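Local coordinates for 3-oxoacyl-[acyl-carrier-protein] synthase, mitochondrial (Arabidopsis thaliana, PDB 2IX4) that catalyses the condensation steps of mitochondrial fatty acid synthesis, adding two carbons from malonyl-ACP to a growing acyl chain, at residues Thr21-Leu25 and Phe371-Ala375; Ala99-Ala103 and Gly253-Leu257; Ala183-Gly187 and Thr422-Leu426. All coordinates share one frame; numbering follows the deposited sequence.

Interaction 1: Thr21-Leu25 and Phe371-Ala375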
loop_
_atom_site.group_PDB
_atom_site.type_symbol
_atom_site.label_atom_id
_atom_site.label_comp_id
_atom_site.label_asym_id
_atom_site.label_seq_id
_atom_site.Cartn_x
_atom_site.Cartn_y
_atom_site.Cartn_z
ATOM N N THR A 21 -0.499 23.066 14.850
ATOM C CA THR A 21 0.438 22.853 13.740
ATOM C C THR A 21 0.484 24.060 12.797
ATOM O O THR A 21 1.560 24.596 12.527
ATOM C CB THR A 21 0.102 21.560 12.953
ATOM O OG1 THR A 21 0.317 20.422 13.794
ATOM C CG2 THR A 21 0.972 21.425 11.699
ATOM N N TRP A 22 -0.686 24.483 12.320
ATOM C CA TRP A 22 -0.809 25.624 11.408
ATOM C C TRP A 22 -0.298 26.946 12.000
ATOM O O TRP A 22 0.378 27.710 11.307
ATOM C CB TRP A 22 -2.261 25.780 10.934
ATOM C CG TRP A 22 -2.465 26.870 9.917
ATOM C CD1 TRP A 22 -3.107 28.058 10.110
ATOM C CD2 TRP A 22 -2.023 26.869 8.552
ATOM N NE1 TRP A 22 -3.096 28.796 8.951
ATOM C CE2 TRP A 22 -2.435 28.090 7.980
ATOM C CE3 TRP A 22 -1.319 25.951 7.758
ATOM C CZ2 TRP A 22 -2.171 28.421 6.645
ATOM C CZ3 TRP A 22 -1.052 26.281 6.432
ATOM C CH2 TRP A 22 -1.479 27.506 5.891
ATOM N N ARG A 23 -0.620 27.206 13.268
ATOM C CA ARG A 23 -0.180 28.430 13.942
ATOM C C ARG A 23 1.344 28.497 14.003
ATOM O O ARG A 23 1.940 29.509 13.638
ATOM C CB ARG A 23 -0.754 28.524 15.358
ATOM C CG ARG A 23 -0.973 29.953 15.838
ATOM C CD ARG A 23 -0.372 30.235 17.218
ATOM N NE ARG A 23 -0.532 29.140 18.176
ATOM C CZ ARG A 23 0.473 28.527 18.799
ATOM N NH1 ARG A 23 1.731 28.899 18.583
ATOM N NH2 ARG A 23 0.220 27.543 19.652
ATOM N N ARG A 24 1.961 27.409 14.456
ATOM C CA ARG A 24 3.415 27.333 14.583
ATOM C C ARG A 24 4.130 27.337 13.231
ATOM O O ARG A 24 5.221 27.902 13.103
ATOM C CB ARG A 24 3.810 26.111 15.419
ATOM C CG ARG A 24 3.467 26.262 16.907
ATOM C CD ARG A 24 3.938 25.079 17.745
ATOM N NE ARG A 24 5.353 24.769 17.533
ATOM C CZ ARG A 24 5.999 23.745 18.088
ATOM N NH1 ARG A 24 5.368 22.914 18.912
ATOM N NH2 ARG A 24 7.286 23.552 17.821
ATOM N N LEU A 25 3.504 26.726 12.227
ATOM C CA LEU A 25 4.038 26.719 10.862
ATOM C C LEU A 25 4.122 28.138 10.300
ATOM O O LEU A 25 5.164 28.544 9.781
ATOM C CB LEU A 25 3.180 25.841 9.940
ATOM C CG LEU A 25 3.609 25.738 8.468
ATOM C CD1 LEU A 25 4.834 24.840 8.307
ATOM C CD2 LEU A 25 2.461 25.236 7.604
ATOM N N PHE A 371 -1.943 21.499 4.528
ATOM C CA PHE A 371 -1.343 22.833 4.434
ATOM C C PHE A 371 -1.864 23.596 3.212
ATOM O O PHE A 371 -2.138 24.796 3.297
ATOM C CB PHE A 371 0.193 22.766 4.392
ATOM C CG PHE A 371 0.835 22.303 5.680
ATOM C CD1 PHE A 371 2.143 21.818 5.673
ATOM C CD2 PHE A 371 0.146 22.350 6.892
ATOM C CE1 PHE A 371 2.754 21.385 6.850
ATOM C CE2 PHE A 371 0.748 21.918 8.071
ATOM C CZ PHE A 371 2.056 21.433 8.050
ATOM N N SER A 372 -1.999 22.891 2.090
ATOM C CA SER A 372 -2.522 23.464 0.847
ATOM C C SER A 372 -3.999 23.862 0.963
ATOM O O SER A 372 -4.399 24.924 0.484
ATOM C CB SER A 372 -2.316 22.491 -0.316
ATOM O OG SER A 372 -0.938 22.187 -0.477
ATOM N N ILE A 373 -4.795 23.006 1.602
ATOM C CA ILE A 373 -6.210 23.297 1.878
ATOM C C ILE A 373 -6.335 24.502 2.810
ATOM O O ILE A 373 -7.208 25.355 2.620
ATOM C CB ILE A 373 -6.936 22.065 2.492
ATOM C CG1 ILE A 373 -6.985 20.910 1.485
ATOM C CG2 ILE A 373 -8.357 22.424 2.948
ATOM C CD1 ILE A 373 -7.090 19.524 2.124
ATOM N N LEU A 374 -5.458 24.568 3.811
ATOM C CA LEU A 374 -5.456 25.677 4.774
ATOM C C LEU A 374 -5.002 26.999 4.153
ATOM O O LEU A 374 -5.463 28.066 4.556
ATOM C CB LEU A 374 -4.613 25.336 6.007
ATOM C CG LEU A 374 -5.221 24.326 6.990
ATOM C CD1 LEU A 374 -4.186 23.873 8.017
ATOM C CD2 LEU A 374 -6.458 24.896 7.679
ATOM N N ALA A 375 -4.098 26.914 3.178
ATOM C CA ALA A 375 -3.670 28.081 2.405
ATOM C C ALA A 375 -4.859 28.726 1.694
ATOM O O ALA A 375 -5.022 29.950 1.724
ATOM C CB ALA A 375 -2.585 27.693 1.401
#

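Interaction 2: Ala99-Ala103 and Gly253-Leu257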
loop_
_atom_site.group_PDB
_atom_site.type_symbol
_atom_site.label_atom_id
_atom_site.label_comp_id
_atom_site.label_asym_id
_atom_site.label_seq_id
_atom_site.Cartn_x
_atom_site.Cartn_y
_atom_site.Cartn_z
ATOM N N ALA A 99 -10.287 14.998 12.545
ATOM C CA ALA A 99 -10.904 15.244 11.240
ATOM C C ALA A 99 -12.410 14.967 11.234
ATOM O O ALA A 99 -13.190 15.778 10.736
ATOM C CB ALA A 99 -10.200 14.429 10.154
ATOM N N LEU A 100 -12.810 13.828 11.795
ATOM C CA LEU A 100 -14.222 13.432 11.832
ATOM C C LEU A 100 -15.077 14.337 12.718
ATOM O O LEU A 100 -16.231 14.632 12.385
ATOM C CB LEU A 100 -14.366 11.965 12.255
ATOM C CG LEU A 100 -13.938 10.930 11.205
ATOM C CD1 LEU A 100 -13.630 9.596 11.863
ATOM C CD2 LEU A 100 -14.998 10.771 10.115
ATOM N N ARG A 101 -14.515 14.774 13.840
ATOM C CA ARG A 101 -15.218 15.701 14.730
ATOM C C ARG A 101 -15.312 17.094 14.105
ATOM O O ARG A 101 -16.329 17.774 14.243
ATOM C CB ARG A 101 -14.568 15.734 16.114
ATOM C CG ARG A 101 -14.782 14.435 16.876
ATOM C CD ARG A 101 -14.215 14.459 18.280
ATOM N NE ARG A 101 -14.289 13.129 18.882
ATOM C CZ ARG A 101 -15.340 12.653 19.546
ATOM N NH1 ARG A 101 -16.427 13.396 19.727
ATOM N NH2 ARG A 101 -15.301 11.424 20.043
ATOM N N ASP A 102 -14.254 17.489 13.397
ATOM C CA ASP A 102 -14.240 18.712 12.588
ATOM C C ASP A 102 -15.339 18.675 11.516
ATOM O O ASP A 102 -16.062 19.658 11.325
ATOM C CB ASP A 102 -12.859 18.892 11.944
ATOM C CG ASP A 102 -12.705 20.218 11.213
ATOM O OD1 ASP A 102 -13.312 21.228 11.631
ATOM O OD2 ASP A 102 -11.944 20.251 10.225
ATOM N N ALA A 103 -15.462 17.533 10.841
ATOM C CA ALA A 103 -16.486 17.313 9.815
ATOM C C ALA A 103 -17.874 17.046 10.399
ATOM O O ALA A 103 -18.864 17.002 9.661
ATOM C CB ALA A 103 -16.071 16.164 8.901
ATOM N N GLY A 253 -1.481 12.892 8.814
ATOM C CA GLY A 253 -2.455 13.840 8.299
ATOM C C GLY A 253 -3.651 13.059 7.800
ATOM O O GLY A 253 -3.504 12.092 7.052
ATOM N N VAL A 254 -4.836 13.459 8.239
ATOM C CA VAL A 254 -6.065 12.797 7.826
ATOM C C VAL A 254 -7.116 13.847 7.475
ATOM O O VAL A 254 -7.317 14.815 8.218
ATOM C CB VAL A 254 -6.596 11.829 8.924
ATOM C CG1 VAL A 254 -7.978 11.306 8.567
ATOM C CG2 VAL A 254 -5.630 10.659 9.138
ATOM N N ILE A 255 -7.766 13.658 6.330
ATOM C CA ILE A 255 -8.880 14.519 5.929
ATOM C C ILE A 255 -10.162 13.723 5.729
ATOM O O ILE A 255 -10.124 12.513 5.481
ATOM C CB ILE A 255 -8.569 15.340 4.642
ATOM C CG1 ILE A 255 -8.321 14.420 3.440
ATOM C CG2 ILE A 255 -7.392 16.273 4.878
ATOM C CD1 ILE A 255 -8.098 15.154 2.127
ATOM N N VAL A 256 -11.294 14.411 5.854
ATOM C CA VAL A 256 -12.581 13.838 5.492
ATOM C C VAL A 256 -12.945 14.361 4.108
ATOM O O VAL A 256 -13.150 15.562 3.917
ATOM C CB VAL A 256 -13.690 14.172 6.518
ATOM C CG1 VAL A 256 -15.038 13.633 6.050
ATOM C CG2 VAL A 256 -13.343 13.597 7.884
ATOM N N LEU A 257 -12.977 13.450 3.144
ATOM C CA LEU A 257 -13.451 13.743 1.806
ATOM C C LEU A 257 -14.901 13.302 1.711
ATOM O O LEU A 257 -15.277 12.277 2.283
ATOM C CB LEU A 257 -12.625 12.979 0.776
ATOM C CG LEU A 257 -11.149 13.327 0.601
ATOM C CD1 LEU A 257 -10.426 12.165 -0.048
ATOM C CD2 LEU A 257 -10.988 14.604 -0.226
#

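Interaction 3: Ala183-Gly187 and Thr422-Leu426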
loop_
_atom_site.group_PDB
_atom_site.type_symbol
_atom_site.label_atom_id
_atom_site.label_comp_id
_atom_site.label_asym_id
_atom_site.label_seq_id
_atom_site.Cartn_x
_atom_site.Cartn_y
_atom_site.Cartn_z
ATOM N N ALA A 183 -0.471 11.041 -0.354
ATOM C CA ALA A 183 -1.092 11.692 -1.504
ATOM C C ALA A 183 -1.955 10.711 -2.297
ATOM O O ALA A 183 -3.126 10.995 -2.572
ATOM C CB ALA A 183 -0.037 12.338 -2.396
ATOM N N HIS A 184 -1.381 9.560 -2.646
ATOM C CA HIS A 184 -2.114 8.502 -3.342
ATOM C C HIS A 184 -3.303 7.978 -2.536
ATOM O O HIS A 184 -4.337 7.651 -3.111
ATOM C CB HIS A 184 -1.190 7.342 -3.713
ATOM C CG HIS A 184 -0.222 7.662 -4.808
ATOM N ND1 HIS A 184 -0.552 7.578 -6.144
ATOM C CD2 HIS A 184 1.074 8.051 -4.766
ATOM C CE1 HIS A 184 0.499 7.905 -6.877
ATOM N NE2 HIS A 184 1.500 8.191 -6.065
ATOM N N SER A 185 -3.161 7.898 -1.213
ATOM C CA SER A 185 -4.257 7.434 -0.363
ATOM C C SER A 185 -5.459 8.372 -0.465
ATOM O O SER A 185 -6.602 7.920 -0.584
ATOM C CB SER A 185 -3.804 7.286 1.094
ATOM O OG SER A 185 -3.034 6.106 1.284
ATOM N N ILE A 186 -5.185 9.673 -0.424
ATOM C CA ILE A 186 -6.205 10.710 -0.585
ATOM C C ILE A 186 -6.782 10.679 -2.005
ATOM O O ILE A 186 -7.997 10.746 -2.195
ATOM C CB ILE A 186 -5.631 12.118 -0.246
ATOM C CG1 ILE A 186 -5.505 12.288 1.273
ATOM C CG2 ILE A 186 -6.502 13.235 -0.837
ATOM C CD1 ILE A 186 -4.592 13.428 1.714
ATOM N N GLY A 187 -5.899 10.559 -2.992
ATOM C CA GLY A 187 -6.302 10.521 -4.391
ATOM C C GLY A 187 -7.164 9.324 -4.748
ATOM O O GLY A 187 -8.173 9.468 -5.441
ATOM N N THR A 422 7.738 7.128 -8.045
ATOM C CA THR A 422 6.289 7.269 -7.968
ATOM C C THR A 422 5.907 8.708 -7.615
ATOM O O THR A 422 6.347 9.239 -6.596
ATOM C CB THR A 422 5.658 6.250 -6.967
ATOM O OG1 THR A 422 4.254 6.505 -6.829
ATOM C CG2 THR A 422 6.326 6.318 -5.585
ATOM N N ASN A 423 5.097 9.330 -8.469
ATOM C CA ASN A 423 4.740 10.744 -8.323
ATOM C C ASN A 423 3.250 10.976 -8.225
ATOM O O ASN A 423 2.470 10.374 -8.958
ATOM C CB ASN A 423 5.279 11.560 -9.497
ATOM C CG ASN A 423 6.758 11.372 -9.699
ATOM O OD1 ASN A 423 7.545 11.533 -8.767
ATOM N ND2 ASN A 423 7.151 11.031 -10.919
ATOM N N ALA A 424 2.868 11.867 -7.318
ATOM C CA ALA A 424 1.492 12.326 -7.215
ATOM C C ALA A 424 1.452 13.841 -7.074
ATOM O O ALA A 424 2.353 14.448 -6.490
ATOM C CB ALA A 424 0.789 11.661 -6.045
ATOM N N SER A 425 0.407 14.441 -7.629
ATOM C CA SER A 425 0.169 15.866 -7.490
ATOM C C SER A 425 -1.312 16.076 -7.203
ATOM O O SER A 425 -2.166 15.673 -7.992
ATOM C CB SER A 425 0.596 16.600 -8.760
ATOM O OG SER A 425 0.853 17.964 -8.497
ATOM N N LEU A 426 -1.610 16.674 -6.054
ATOM C CA LEU A 426 -2.991 16.946 -5.658
ATOM C C LEU A 426 -3.312 18.417 -5.855
ATOM O O LEU A 426 -2.567 19.282 -5.395
ATOM C CB LEU A 426 -3.235 16.553 -4.194
ATOM C CG LEU A 426 -3.078 15.083 -3.782
ATOM C CD1 LEU A 426 -3.214 14.947 -2.274
ATOM C CD2 LEU A 426 -4.083 14.182 -4.501
#

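Interaction 1: Thr21-Leu25 and Phe371-Ala375
Trp22 and Leu25 of helix 18-26 reach across to Phe371 and Leu374 of helix 364-378. The two helices form a crossed pair within the thiolase-like fold of this ketosynthase. Their segments cross at -77°, and the axes come no closer than 11.7 Å. Large side chains fill that wide spacing. Two CH-pi contacts lie at the heart of the tight part. Leu374 lays its CB over one face of the Trp22 indole, 3.6 Å from the centroid of the six-membered ring. Leu374 CD1 packs on the same indole, 3.6 Å from Trp22 CE3. Leu25 CD2 stands over the centre of the Phe371 ring, only 4° off the ring normal. Thr21 meets that ring in another way: its CG2 lies at the edge, in the ring plane, 3.7 Å from Phe371 CE2. The polar end, Thr21 OG1, is hydrogen-bonded to Thr12 OG1. The other side of helix 18-26 is loose. Arg23 is exposed there, while Arg24 is partly exposed and forms a salt bridge with Glu29. In the protein interior the Phe371 side chain lies about 8 Å from the bound potassium ion. With chi1 at -176°, the Trp22 indole swings out toward helix 364-378. There Trp22 CZ3 comes within 3.6 Å of Phe371 O, whose hydrogen bond is the helical one from Ala375 N.

Interaction 2: Ala99-Ala103 and Gly253-Leu257
Ala99 of helix 87-102 brings its backbone close to strand 251-259, with Ala99 CA 5.7 Å from Ile255 CA. Small side chains permit this close helix-on-sheet approach. Ala99 CB points at the strand and lies 3.5 Å from Val254 O. It also touches one methyl of each of two valines. Val254 CG1 is 4.1 Å from Ala99 CB, and Val256 CG2 lies 4.0 Å from the same Ala99 CB. Val256 does most of the work on the strand. Val256 CG2, anti to the carbonyl carbon, lies against the helix backbone, 3.6 Å from Ala99 O. That oxygen is already used by the helical bond from Ala103 N. Val256 CG2 meets Ala103 CB at 3.9 Å. Val256 CG2 also meets Leu100 CD2 at 4.0 Å, where the two side chains cross at about a right angle. Ile255 points the other way, onto Ile186 of helix 181-195. The strand is therefore packed by helices on both faces, as in the layered thiolase fold. Nearby, Asp102 forms a salt bridge with Lys269 and a hydrogen bond with Tyr271 OH. Between the two segments the contact is wholly apolar at the side chains, so its fit rests on methyl shape and not on directed bonds.

Interaction 3: Ala183-Gly187 and Thr422-Leu426
His184 and Ala183 on helix 181-195 face Thr422, Ala424 and Leu426 on strand 422-429. The segments cross at 56°, one turn of helix over alternate strand residues. In this thiolase-like fold the buried central helix follows the nucleophilic cysteine, here probably Cys179. His184 CB makes no contact with the strand segment. From it CG is set anti to the carbonyl carbon (chi1 -71°), and the imidazole extends over Ala424. Ala424 CB sits over one ring face, toward the rim, in a CH-pi contact 3.8 Å from the centroid of the His184 ring. ND1 is hydrogen-bonded to Tyr277 OH, which helps fix the ring's rotation. CD2 packs on the Ala424 methyl, and His184 CE1 lies 3.8 Å from Asn423 O. At the tip, His184 NE2 is 3.5 Å from Ala424 CB and 3.3 Å from Thr422 OG1. Thr422 OG1 is hydrogen-bonded to Asn172 O of the second subunit, so this end of the contact borders the dimer interface. A leucine here, with no ring nitrogen, would probably leave Tyr277 OH without that partner and the Ala424 methyl without its CH-pi face. The rest is apolar. Ala183 CB meets Ala424 CB at 3.8 Å, and Leu426 CD1 meets Ile186 CG2 at 4.0 Å. The Thr422 side chain is about 6 Å from the bound hexanoic acid. Helix 181-195 thus lies buried against strand 422-429, whose neighbours in the sheet are strands 272-281 and 411-418, while helix 294-307 packs on the strand's other face.

All three contacts are buried, and none is a surface contact. Interaction 1 joins two helices, whereas interactions 2 and 3 each lay a helix on a strand of the same large mixed sheet. Aromatic rings fill the wide gap of interaction 1. Interaction 2 uses only aliphatic side chains, mostly small ones, and sits away from the annotated sites. Interaction 3 lies nearest the predicted active site and alone touches the second subunit, and it alone sets a polar ring against the strand. The contacts also meet one another. Ile255 of interaction 2 touches Ile373 of interaction 1 through CG2 and Ile186 of interaction 3 through CD1. Interactions 1 and 3 do not touch; their nearest atoms are about 6 Å apart.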